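Local structure of extracellular sialidase/neuraminidase, putative (Aspergillus fumigatus, 2XZJ) at residues A[38-43]-A[54-59]; A[61-66]-A[362-367]; A[240-245]-A[260-265]; A[274-279]-A[336-341]. The protein probably hydrolyses terminal sialic-acid-type sugars, with a likely preference for KDN, through a six-bladed beta-propeller with the active site at its centre. All coordinates share one frame; numbering follows the deposited sequence.

Interaction 1 (A[38-43]-A[54-59]). With KFN (2,6-anhydro-3-deoxy-D-glycero-D-galacto-non-2-enonic acid), chain E.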
# COMPACT_ATOMS: atom_id res chain seq x y z
N PHE A 38 -11.03 -6.04 6.10
CA PHE A 38 -10.27 -4.97 5.47
C PHE A 38 -8.89 -5.49 5.07
O PHE A 38 -8.21 -6.09 5.88
CB PHE A 38 -10.16 -3.76 6.40
CG PHE A 38 -11.50 -3.12 6.70
CD1 PHE A 38 -12.07 -2.22 5.81
CD2 PHE A 38 -12.20 -3.45 7.87
CE1 PHE A 38 -13.32 -1.65 6.07
CE2 PHE A 38 -13.46 -2.88 8.15
CZ PHE A 38 -14.02 -1.98 7.24
N ARG A 39 -8.52 -5.27 3.81
CA ARG A 39 -7.20 -5.68 3.31
C ARG A 39 -6.61 -4.58 2.40
O ARG A 39 -7.27 -3.58 2.08
CB ARG A 39 -7.26 -7.00 2.53
CG ARG A 39 -7.54 -8.26 3.35
CD ARG A 39 -7.03 -9.49 2.63
NE ARG A 39 -5.61 -9.30 2.35
CZ ARG A 39 -4.94 -9.84 1.35
NH1 ARG A 39 -5.54 -10.67 0.49
NH2 ARG A 39 -3.65 -9.55 1.21
N ILE A 40 -5.36 -4.78 2.02
CA ILE A 40 -4.72 -3.94 1.00
C ILE A 40 -4.67 -2.46 1.43
O ILE A 40 -5.36 -1.59 0.84
CB ILE A 40 -5.39 -4.16 -0.43
CG1 ILE A 40 -5.78 -5.62 -0.69
CG2 ILE A 40 -4.49 -3.64 -1.55
CD1 ILE A 40 -4.66 -6.67 -0.51
N PRO A 41 -3.85 -2.15 2.46
CA PRO A 41 -3.70 -0.78 2.97
C PRO A 41 -2.88 0.16 2.08
O PRO A 41 -2.01 -0.27 1.30
CB PRO A 41 -2.94 -1.00 4.30
CG PRO A 41 -2.13 -2.26 4.03
CD PRO A 41 -3.13 -3.12 3.32
N ALA A 42 -3.14 1.45 2.21
CA ALA A 42 -2.30 2.48 1.61
C ALA A 42 -2.42 3.73 2.46
O ALA A 42 -3.53 4.11 2.89
CB ALA A 42 -2.76 2.77 0.20
N VAL A 43 -1.31 4.40 2.69
CA VAL A 43 -1.33 5.60 3.54
C VAL A 43 -0.43 6.70 3.01
O VAL A 43 0.70 6.43 2.58
CB VAL A 43 -1.02 5.26 5.03
CG1 VAL A 43 0.44 4.72 5.22
CG2 VAL A 43 -1.31 6.46 5.95
N PHE A 54 -6.14 4.41 3.43
CA PHE A 54 -7.05 3.76 2.49
C PHE A 54 -6.98 2.25 2.63
O PHE A 54 -5.96 1.69 3.08
CB PHE A 54 -6.72 4.11 1.04
CG PHE A 54 -6.65 5.57 0.75
CD1 PHE A 54 -5.46 6.27 0.97
CD2 PHE A 54 -7.74 6.24 0.23
CE1 PHE A 54 -5.37 7.65 0.68
CE2 PHE A 54 -7.67 7.61 -0.05
CZ PHE A 54 -6.49 8.32 0.17
N ALA A 55 -8.06 1.57 2.26
CA ALA A 55 -8.07 0.12 2.30
C ALA A 55 -9.19 -0.44 1.45
O ALA A 55 -10.11 0.26 1.04
CB ALA A 55 -8.16 -0.39 3.72
N GLU A 56 -9.07 -1.72 1.14
CA GLU A 56 -10.15 -2.42 0.49
C GLU A 56 -11.15 -2.89 1.57
O GLU A 56 -10.77 -3.60 2.50
CB GLU A 56 -9.60 -3.60 -0.29
CG GLU A 56 -9.15 -3.27 -1.70
CD GLU A 56 -8.59 -4.48 -2.41
OE1 GLU A 56 -9.07 -5.61 -2.15
OE2 GLU A 56 -7.68 -4.31 -3.25
N GLY A 57 -12.40 -2.45 1.45
CA GLY A 57 -13.46 -2.96 2.31
C GLY A 57 -14.09 -4.14 1.59
O GLY A 57 -14.82 -3.97 0.62
N ARG A 58 -13.78 -5.34 2.07
CA ARG A 58 -14.22 -6.58 1.42
C ARG A 58 -15.51 -7.03 2.09
O ARG A 58 -15.51 -7.43 3.27
CB ARG A 58 -13.12 -7.64 1.47
CG ARG A 58 -11.81 -7.13 0.84
CD ARG A 58 -10.78 -8.23 0.61
NE ARG A 58 -9.77 -7.77 -0.35
CZ ARG A 58 -8.82 -8.53 -0.87
NH1 ARG A 58 -8.71 -9.80 -0.50
NH2 ARG A 58 -7.97 -8.00 -1.75
N ARG A 59 -16.59 -6.93 1.33
CA ARG A 59 -17.91 -6.86 1.94
C ARG A 59 -18.32 -8.15 2.65
O ARG A 59 -18.77 -8.09 3.79
CB ARG A 59 -18.96 -6.45 0.91
CG ARG A 59 -18.89 -4.99 0.48
CD ARG A 59 -19.98 -4.15 1.15
NE ARG A 59 -21.34 -4.64 0.84
CZ ARG A 59 -22.19 -5.11 1.76
NH1 ARG A 59 -21.83 -5.18 3.04
NH2 ARG A 59 -23.40 -5.52 1.39
C1 KFN E . -2.53 -11.68 -1.92
C3 KFN E . -4.06 -9.86 -2.75
C4 KFN E . -4.63 -8.97 -3.87
C5 KFN E . -4.40 -9.62 -5.27
C6 KFN E . -2.94 -10.15 -5.37
C7 KFN E . -2.63 -10.89 -6.70
C8 KFN E . -1.13 -11.20 -6.88
C9 KFN E . -0.92 -12.16 -8.04
O5 KFN E . -4.66 -8.70 -6.35
O1B KFN E . -2.93 -11.43 -0.77
O1A KFN E . -1.65 -12.54 -2.24
O4 KFN E . -6.02 -8.70 -3.59
O6 KFN E . -2.65 -11.11 -4.30
C2 KFN E . -3.10 -10.84 -3.04
O7 KFN E . -3.30 -12.15 -6.69
O8 KFN E . -0.39 -10.00 -7.12
O9 KFN E . -1.28 -11.52 -9.29
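Strands 38-43 and 54-58 run antiparallel, their axes 162° apart and 4.7 Å at closest approach, with Arg39-Glu56 and Ala42-Phe54 as hydrogen-bonded pairs and a beta bulge between them. Glu56 N donates to Arg39 O at 2.8 Å, and Phe54 N to Ala42 O at 2.7 Å. At the bulge, Ile40 O takes only a CA-H contact from Ala55 and has no conventional partner. Arg58, extended from CG to NE, lays its guanidinium in one plane with the Glu56 carboxyl carbon and KFN O4. Arg58 NE and NH2 both grip Glu56 OE1, NH2 at 2.7 Å, and the same NH2 donates to KFN O4 at 2.8 Å. CG1 of Ile40 lies alongside the Glu56 carboxylate. Arg39 bends at CG-CD (chi3 56°), and its NH1 and NH2 converge on the ligand carboxylate oxygen O1B, NH2 at 2.8 Å. The two guanidinium planes stand 68° apart, each arginine serving a different side of the sugar; Arg39 is probably one of the sialidase arginine triad. Glu354 forms a salt bridge with Arg39 NE. This hairpin starts one propeller blade: strand 68-74 continues the sheet beyond 51-58, while strands 368-375 and 101-109 of the adjoining blades pack against it.

Interaction 2 (A[61-66]-A[362-367]). With KFN (2,6-anhydro-3-deoxy-D-glycero-D-galacto-non-2-enonic acid), chain E.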
# COMPACT_ATOMS: atom_id res chain seq x y z
N THR A 61 -16.53 -11.58 2.34
CA THR A 61 -15.50 -12.56 2.68
C THR A 61 -14.15 -11.86 2.61
O THR A 61 -14.07 -10.69 2.26
CB THR A 61 -15.46 -13.75 1.67
OG1 THR A 61 -14.81 -13.33 0.46
CG2 THR A 61 -16.87 -14.28 1.32
N ASN A 62 -13.09 -12.59 2.91
CA ASN A 62 -11.74 -12.04 2.75
C ASN A 62 -11.15 -12.16 1.32
O ASN A 62 -10.01 -11.74 1.08
CB ASN A 62 -10.82 -12.66 3.80
CG ASN A 62 -10.54 -14.14 3.54
OD1 ASN A 62 -10.53 -14.59 2.40
ND2 ASN A 62 -10.24 -14.88 4.60
N GLN A 63 -11.92 -12.72 0.39
CA GLN A 63 -11.47 -12.99 -0.99
C GLN A 63 -11.14 -11.74 -1.81
O GLN A 63 -11.67 -10.65 -1.53
CB GLN A 63 -12.48 -13.87 -1.74
CG GLN A 63 -12.54 -15.27 -1.15
CD GLN A 63 -13.81 -16.04 -1.52
OE1 GLN A 63 -14.91 -15.49 -1.54
NE2 GLN A 63 -13.65 -17.33 -1.78
N ASP A 64 -10.27 -11.89 -2.80
CA ASP A 64 -9.79 -10.76 -3.60
C ASP A 64 -10.83 -10.26 -4.61
O ASP A 64 -10.70 -9.17 -5.16
CB ASP A 64 -8.54 -11.15 -4.41
CG ASP A 64 -7.40 -11.68 -3.57
OD1 ASP A 64 -7.34 -11.45 -2.36
OD2 ASP A 64 -6.54 -12.36 -4.17
N PHE A 65 -11.83 -11.09 -4.89
CA PHE A 65 -12.82 -10.80 -5.92
C PHE A 65 -14.18 -10.64 -5.24
O PHE A 65 -14.30 -10.87 -4.04
CB PHE A 65 -12.84 -11.96 -6.92
CG PHE A 65 -12.96 -13.31 -6.25
CD1 PHE A 65 -14.22 -13.80 -5.87
CD2 PHE A 65 -11.83 -14.08 -5.98
CE1 PHE A 65 -14.35 -15.03 -5.23
CE2 PHE A 65 -11.95 -15.33 -5.34
CZ PHE A 65 -13.22 -15.80 -4.96
N GLY A 66 -15.21 -10.28 -6.00
CA GLY A 66 -16.53 -10.03 -5.42
C GLY A 66 -16.68 -8.57 -5.01
O GLY A 66 -15.84 -7.75 -5.35
N THR A 362 -6.93 -20.81 6.39
CA THR A 362 -6.67 -20.18 5.10
C THR A 362 -7.95 -19.85 4.32
O THR A 362 -7.87 -19.30 3.23
CB THR A 362 -5.74 -21.03 4.20
OG1 THR A 362 -6.34 -22.30 3.94
CG2 THR A 362 -4.38 -21.22 4.84
N GLY A 363 -9.12 -20.17 4.90
CA GLY A 363 -10.40 -20.05 4.21
C GLY A 363 -10.99 -18.65 4.11
O GLY A 363 -10.54 -17.71 4.79
N LYS A 364 -12.04 -18.54 3.28
CA LYS A 364 -12.68 -17.25 2.96
C LYS A 364 -13.32 -16.52 4.15
O LYS A 364 -13.52 -15.30 4.10
CB LYS A 364 -13.72 -17.42 1.83
CG LYS A 364 -15.05 -18.04 2.28
CD LYS A 364 -15.86 -18.54 1.07
CE LYS A 364 -17.08 -19.36 1.50
NZ LYS A 364 -17.57 -20.19 0.36
N ASN A 365 -13.65 -17.26 5.22
CA ASN A 365 -14.29 -16.61 6.37
C ASN A 365 -13.33 -16.07 7.48
O ASN A 365 -13.79 -15.59 8.52
CB ASN A 365 -15.40 -17.50 6.96
CG ASN A 365 -16.34 -16.73 7.86
OD1 ASN A 365 -16.72 -15.60 7.55
ND2 ASN A 365 -16.72 -17.34 8.98
N SER A 366 -12.03 -16.12 7.24
CA SER A 366 -11.06 -15.59 8.20
C SER A 366 -11.05 -14.04 8.17
O SER A 366 -10.69 -13.44 7.18
CB SER A 366 -9.67 -16.16 7.93
OG SER A 366 -9.51 -17.42 8.55
N TYR A 367 -11.46 -13.44 9.28
CA TYR A 367 -11.57 -12.00 9.38
C TYR A 367 -10.22 -11.34 9.23
O TYR A 367 -9.23 -11.81 9.79
CB TYR A 367 -12.24 -11.62 10.72
CG TYR A 367 -13.67 -12.09 10.76
CD1 TYR A 367 -14.68 -11.33 10.14
CD2 TYR A 367 -14.02 -13.31 11.34
CE1 TYR A 367 -16.00 -11.76 10.14
CE2 TYR A 367 -15.36 -13.75 11.35
CZ TYR A 367 -16.34 -12.97 10.73
OH TYR A 367 -17.67 -13.36 10.73
C1 KFN E . -2.53 -11.68 -1.92
C3 KFN E . -4.06 -9.86 -2.75
C4 KFN E . -4.63 -8.97 -3.87
C5 KFN E . -4.40 -9.62 -5.27
C6 KFN E . -2.94 -10.15 -5.37
C7 KFN E . -2.63 -10.89 -6.70
C8 KFN E . -1.13 -11.20 -6.88
C9 KFN E . -0.92 -12.16 -8.04
O5 KFN E . -4.66 -8.70 -6.35
O1B KFN E . -2.93 -11.43 -0.77
O1A KFN E . -1.65 -12.54 -2.24
O4 KFN E . -6.02 -8.70 -3.59
O6 KFN E . -2.65 -11.11 -4.30
C2 KFN E . -3.10 -10.84 -3.04
O7 KFN E . -3.30 -12.15 -6.69
O8 KFN E . -0.39 -10.00 -7.12
O9 KFN E . -1.28 -11.52 -9.29
O HOH W 1 -9.39 -17.12 1.32
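Asn62 ND2 is gripped by two backbone carbonyls, donating to Gly363 O at 2.9 Å and to Ser366 O at 3.0 Å. The bond to Ser366 is the straighter, 166° at the hydrogen, lying in the amide plane and meeting a lone pair of the carbonyl; Gly363 O is met with a tilt from both planes. Those carbonyls belong to the first and last residues of a type I beta turn, Gly363 to Ser366, so the asparagine amide clasps both ends of it. Gly363 O also accepts the turn's own bond from Ser366 N. With chi1 at 69°, CG of Asn62 sits between backbone N and carbonyl carbon, which brings the amide to the turn's carbonyls while Asn62 N donates to Lys364 O at 3.0 Å. Asn62 OD1 accepts a hydrogen bond from a water that also donates to Thr362 O. Beside this, Gln63 lays its amide against Lys364, Gln63 NE2 coming within 3.6 Å of Lys364 CB. Thr61 OG1 holds that glutamine at both ends, accepting from Gln63 N in an ST turn and donating to Gln63 OE1. Further along, Asp64 brings OD1 to 3.3 Å from KFN O4 and forms a salt bridge with Arg58. The contact thus ties the loop between strands 51-58 and 68-74, which carries this acidic group, to the loop leading from strand 349-356 into strand 368-375 of the adjoining blade.

Interaction 3 (A[240-245]-A[260-265]). With KFN (2,6-anhydro-3-deoxy-D-glycero-D-galacto-non-2-enonic acid), chain E.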
# COMPACT_ATOMS: atom_id res chain seq x y z
N LEU A 240 15.87 6.06 -9.43
CA LEU A 240 14.64 5.32 -9.12
C LEU A 240 14.98 3.88 -8.74
O LEU A 240 16.00 3.34 -9.16
CB LEU A 240 13.66 5.33 -10.30
CG LEU A 240 13.21 6.67 -10.91
CD1 LEU A 240 12.32 6.42 -12.07
CD2 LEU A 240 12.49 7.54 -9.91
N TYR A 241 14.09 3.26 -7.97
CA TYR A 241 14.35 1.96 -7.36
C TYR A 241 13.00 1.27 -7.30
O TYR A 241 12.09 1.74 -6.60
CB TYR A 241 14.96 2.19 -5.96
CG TYR A 241 15.04 1.01 -4.98
CD1 TYR A 241 13.97 0.71 -4.13
CD2 TYR A 241 16.22 0.25 -4.86
CE1 TYR A 241 14.05 -0.34 -3.21
CE2 TYR A 241 16.30 -0.81 -3.95
CZ TYR A 241 15.22 -1.10 -3.13
OH TYR A 241 15.29 -2.15 -2.21
N ARG A 242 12.85 0.20 -8.10
CA ARG A 242 11.68 -0.67 -8.00
C ARG A 242 12.04 -1.86 -7.10
O ARG A 242 13.12 -2.48 -7.22
CB ARG A 242 11.23 -1.21 -9.36
CG ARG A 242 10.44 -0.29 -10.26
CD ARG A 242 8.94 -0.20 -9.90
NE ARG A 242 8.24 -1.48 -10.02
CZ ARG A 242 7.12 -1.67 -10.72
NH1 ARG A 242 6.56 -0.67 -11.37
NH2 ARG A 242 6.56 -2.88 -10.74
N ASN A 243 11.12 -2.17 -6.19
CA ASN A 243 11.28 -3.30 -5.31
C ASN A 243 9.94 -4.01 -5.29
O ASN A 243 8.98 -3.59 -4.64
CB ASN A 243 11.78 -2.85 -3.92
CG ASN A 243 11.92 -3.99 -2.93
OD1 ASN A 243 11.05 -4.87 -2.84
ND2 ASN A 243 13.00 -3.98 -2.18
N ASP A 244 9.90 -5.09 -6.04
CA ASP A 244 8.66 -5.75 -6.43
C ASP A 244 8.47 -7.08 -5.73
O ASP A 244 9.43 -7.74 -5.37
CB ASP A 244 8.69 -6.02 -7.92
CG ASP A 244 8.49 -4.78 -8.76
OD1 ASP A 244 8.68 -3.64 -8.24
OD2 ASP A 244 8.16 -4.98 -9.94
N ARG A 245 7.21 -7.48 -5.59
CA ARG A 245 6.86 -8.81 -5.08
C ARG A 245 7.34 -9.88 -6.07
O ARG A 245 7.13 -9.73 -7.28
CB ARG A 245 5.34 -8.89 -4.93
CG ARG A 245 4.77 -10.26 -4.60
CD ARG A 245 3.27 -10.14 -4.43
NE ARG A 245 2.61 -11.43 -4.53
CZ ARG A 245 1.39 -11.68 -4.09
NH1 ARG A 245 0.68 -10.71 -3.49
NH2 ARG A 245 0.87 -12.89 -4.24
N GLU A 260 14.46 7.55 -17.93
CA GLU A 260 14.92 7.14 -19.26
C GLU A 260 14.99 5.62 -19.42
O GLU A 260 15.07 5.12 -20.54
CB GLU A 260 16.24 7.85 -19.65
CG GLU A 260 16.02 9.35 -19.91
CD GLU A 260 17.24 10.10 -20.44
OE1 GLU A 260 18.25 10.24 -19.71
OE2 GLU A 260 17.18 10.59 -21.58
N GLY A 261 14.91 4.90 -18.30
CA GLY A 261 14.84 3.44 -18.34
C GLY A 261 15.48 2.74 -17.16
O GLY A 261 16.24 3.35 -16.40
N PHE A 262 15.15 1.46 -17.01
CA PHE A 262 15.65 0.64 -15.90
C PHE A 262 16.55 -0.50 -16.36
O PHE A 262 16.41 -1.01 -17.48
CB PHE A 262 14.48 0.02 -15.14
CG PHE A 262 13.85 0.94 -14.15
CD1 PHE A 262 13.09 2.04 -14.57
CD2 PHE A 262 13.95 0.67 -12.78
CE1 PHE A 262 12.49 2.88 -13.64
CE2 PHE A 262 13.34 1.51 -11.86
CZ PHE A 262 12.61 2.61 -12.29
N GLY A 263 17.47 -0.89 -15.48
CA GLY A 263 18.20 -2.14 -15.62
C GLY A 263 17.34 -3.34 -15.25
O GLY A 263 16.13 -3.20 -14.95
N ALA A 264 17.96 -4.51 -15.25
CA ALA A 264 17.29 -5.76 -15.00
C ALA A 264 16.89 -5.87 -13.54
O ALA A 264 17.55 -5.31 -12.66
CB ALA A 264 18.21 -6.93 -15.38
N PHE A 265 15.80 -6.60 -13.29
CA PHE A 265 15.43 -7.02 -11.95
C PHE A 265 16.26 -8.22 -11.54
O PHE A 265 16.46 -9.15 -12.34
CB PHE A 265 13.95 -7.40 -11.88
CG PHE A 265 13.02 -6.22 -11.82
CD1 PHE A 265 12.64 -5.55 -12.98
CD2 PHE A 265 12.53 -5.77 -10.60
CE1 PHE A 265 11.80 -4.43 -12.92
CE2 PHE A 265 11.67 -4.67 -10.53
CZ PHE A 265 11.31 -4.01 -11.69
C1 KFN E . -2.53 -11.68 -1.92
C3 KFN E . -4.06 -9.86 -2.75
C4 KFN E . -4.63 -8.97 -3.87
C5 KFN E . -4.40 -9.62 -5.27
C6 KFN E . -2.94 -10.15 -5.37
C7 KFN E . -2.63 -10.89 -6.70
C8 KFN E . -1.13 -11.20 -6.88
C9 KFN E . -0.92 -12.16 -8.04
O5 KFN E . -4.66 -8.70 -6.35
O1B KFN E . -2.93 -11.43 -0.77
O1A KFN E . -1.65 -12.54 -2.24
O4 KFN E . -6.02 -8.70 -3.59
O6 KFN E . -2.65 -11.11 -4.30
C2 KFN E . -3.10 -10.84 -3.04
O7 KFN E . -3.30 -12.15 -6.69
O8 KFN E . -0.39 -10.00 -7.12
O9 KFN E . -1.28 -11.52 -9.29
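This is a largely apolar contact between two strands that are not sheet neighbours: rings of 260-265 press on one face of strand 240-244, within a single propeller blade and well away from the propeller's centre. The two chains come no closer than about 8 Å between CA atoms, and side chains fill the interval. Phe262 meets Leu240 with its far end, CZ lying 3.5 Å from Leu240 CB, while CE2 reaches the CG methylene of Arg242. Phe265 does the same one step along, its CZ 3.6 Å from Arg242 CB and its CE2 beside the Asp244 carboxylate, whose plane is turned 44° from the ring. Leu240, Arg242 and Asp244 alternate along the strand and so all face the rings. Arg242 folds back at chi2 and chi3 (-81° and -62°), which exposes its aliphatic stem to both phenylalanines and brings its head to Asp244. Arg242 binds Asp244 side-on, NE to OD1 and NH2 to OD2, each at 2.8 Å; Gly227 N also serves OD2, and backbone carbonyls of Ala202 and Arg205 take further bonds from Arg242. This fixed ion pair precedes Arg245, whose NH1 and NH2 both donate to KFN O1A at 3.2 Å. Strand 250-258 pairs with both 240-244 and 261-268, which brings both phenylalanines over one face of the blade, while strand 240-244 leads into Arg245, probably one of the sialidase arginine triad.

Interaction 4 (A[274-279]-A[336-341]). With KFN (2,6-anhydro-3-deoxy-D-glycero-D-galacto-non-2-enonic acid), chain E.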
# COMPACT_ATOMS: atom_id res chain seq x y z
N PRO A 274 7.75 -13.75 1.12
CA PRO A 274 6.97 -14.97 0.95
C PRO A 274 6.02 -14.91 -0.24
O PRO A 274 5.03 -15.64 -0.27
CB PRO A 274 6.16 -15.02 2.24
CG PRO A 274 5.85 -13.55 2.52
CD PRO A 274 7.11 -12.82 2.08
N ALA A 275 6.34 -14.08 -1.23
CA ALA A 275 5.40 -13.72 -2.32
C ALA A 275 4.24 -12.93 -1.71
O ALA A 275 3.10 -13.39 -1.64
CB ALA A 275 4.91 -14.94 -3.10
N CYS A 276 4.56 -11.73 -1.24
CA CYS A 276 3.56 -10.83 -0.69
C CYS A 276 3.95 -9.39 -1.05
O CYS A 276 5.09 -9.14 -1.43
CB CYS A 276 3.52 -11.03 0.83
SG CYS A 276 2.29 -10.04 1.78
N GLN A 277 3.00 -8.46 -0.97
CA GLN A 277 3.31 -7.03 -1.14
C GLN A 277 4.20 -6.52 0.02
O GLN A 277 4.25 -7.13 1.12
CB GLN A 277 1.98 -6.26 -1.30
CG GLN A 277 2.04 -4.73 -1.42
CD GLN A 277 1.96 -4.02 -0.06
OE1 GLN A 277 2.22 -4.60 0.98
NE2 GLN A 277 1.59 -2.73 -0.08
N GLY A 278 4.93 -5.44 -0.26
CA GLY A 278 5.75 -4.76 0.74
C GLY A 278 5.62 -3.25 0.52
O GLY A 278 4.90 -2.82 -0.39
N SER A 279 6.31 -2.47 1.34
CA SER A 279 6.31 -1.03 1.20
C SER A 279 7.73 -0.45 1.37
O SER A 279 8.62 -1.09 1.97
CB SER A 279 5.32 -0.40 2.19
OG SER A 279 5.62 -0.75 3.53
N GLY A 336 0.45 -9.37 10.09
CA GLY A 336 1.33 -9.69 8.98
C GLY A 336 0.61 -9.83 7.65
O GLY A 336 -0.47 -10.42 7.56
N GLY A 337 1.24 -9.29 6.62
CA GLY A 337 0.73 -9.27 5.25
C GLY A 337 1.17 -7.96 4.61
O GLY A 337 2.26 -7.45 4.90
N TYR A 338 0.31 -7.41 3.76
CA TYR A 338 0.52 -6.12 3.07
C TYR A 338 0.72 -4.98 4.05
O TYR A 338 0.20 -5.02 5.18
CB TYR A 338 -0.70 -5.80 2.19
CG TYR A 338 -0.81 -6.60 0.91
CD1 TYR A 338 -0.57 -7.98 0.90
CD2 TYR A 338 -1.17 -5.98 -0.28
CE1 TYR A 338 -0.67 -8.72 -0.29
CE2 TYR A 338 -1.28 -6.70 -1.47
CZ TYR A 338 -1.03 -8.07 -1.46
OH TYR A 338 -1.15 -8.78 -2.63
N SER A 339 1.45 -3.95 3.61
CA SER A 339 1.80 -2.81 4.45
C SER A 339 1.93 -1.53 3.63
O SER A 339 2.08 -1.61 2.41
CB SER A 339 3.13 -3.09 5.17
OG SER A 339 4.20 -3.14 4.26
N SER A 340 1.88 -0.38 4.30
CA SER A 340 2.10 0.94 3.69
C SER A 340 2.67 1.85 4.77
O SER A 340 2.25 1.79 5.94
CB SER A 340 0.79 1.52 3.13
OG SER A 340 0.98 2.72 2.38
N MET A 341 3.64 2.67 4.38
CA MET A 341 4.24 3.67 5.28
C MET A 341 4.18 5.10 4.75
O MET A 341 4.27 5.36 3.54
CB MET A 341 5.71 3.35 5.61
CG MET A 341 5.98 1.99 6.27
SD MET A 341 7.75 1.64 6.38
CE MET A 341 8.15 1.32 4.65
C1 KFN E . -2.53 -11.68 -1.92
C3 KFN E . -4.06 -9.86 -2.75
C4 KFN E . -4.63 -8.97 -3.87
C5 KFN E . -4.40 -9.62 -5.27
C6 KFN E . -2.94 -10.15 -5.37
C7 KFN E . -2.63 -10.89 -6.70
C8 KFN E . -1.13 -11.20 -6.88
C9 KFN E . -0.92 -12.16 -8.04
O5 KFN E . -4.66 -8.70 -6.35
O1B KFN E . -2.93 -11.43 -0.77
O1A KFN E . -1.65 -12.54 -2.24
O4 KFN E . -6.02 -8.70 -3.59
O6 KFN E . -2.65 -11.11 -4.30
C2 KFN E . -3.10 -10.84 -3.04
O7 KFN E . -3.30 -12.15 -6.69
O8 KFN E . -0.39 -10.00 -7.12
O9 KFN E . -1.28 -11.52 -9.29
O HOH W 2 4.28 -5.83 3.59
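Gln277 CB sits squarely over the Tyr338 ring, 3.3 Å from its centroid and 12° off the normal, a close CH-pi contact. Its amide lies almost parallel to the ring, 8° apart, and turns its outer end to the next residue: OE1 accepts from Ser339 N and NE2 donates to Ser339 O, each at 2.8 Å. With CG anti to the backbone N (chi1 177°) and a bend at chi2, the glutamine takes on the pairing of a missing backbone strand. Cys276 SG reaches the ring obliquely, 3.6 Å from Tyr338 CD1. Farther along, Ser279 OG donates to Ser339 OG at 2.9 Å, and Ser339 OG donates a hydrogen bond to a water that in turn donates to Gln277 O and Gly337 O. Pro187 O accepts a second bond from Gln277 NE2, and Glu354 OE1 accepts one from Tyr338 N. Glu229 is hydrogen-bonded to the Tyr338 hydroxyl, and Arg39 makes a cation-pi contact on the ring face away from Gln277. A tyrosine paired with a glutamate at this position is the nucleophile pair of sialidases, so Tyr338 and Glu229 probably play that part here, with the glutamine over one face and Arg39 over the other limiting how the ring can turn.

All four interactions reach KFN at the propeller centre, from different directions. Interactions 1 and 2 meet on its O4 side, where Arg58 and Asp64 lie: their centres are 13 Å apart, and Arg58 NH1 meets Asp64 OD1 in a salt bridge of 2.8 Å. Interaction 4 lies between interactions 1 and 3, touching both. Ser340 OG probably hydrogen-bonds Val43 N at 2.9 Å, and Arg245 NH1 comes to 2.8 Å from Tyr338 OH. Interaction 3, centred 26 Å from interaction 1, is tied to the site through Arg245 alone among its residues. Arg39 and Arg245, with Arg302, bring donors to the ligand from three separate parts of the chain.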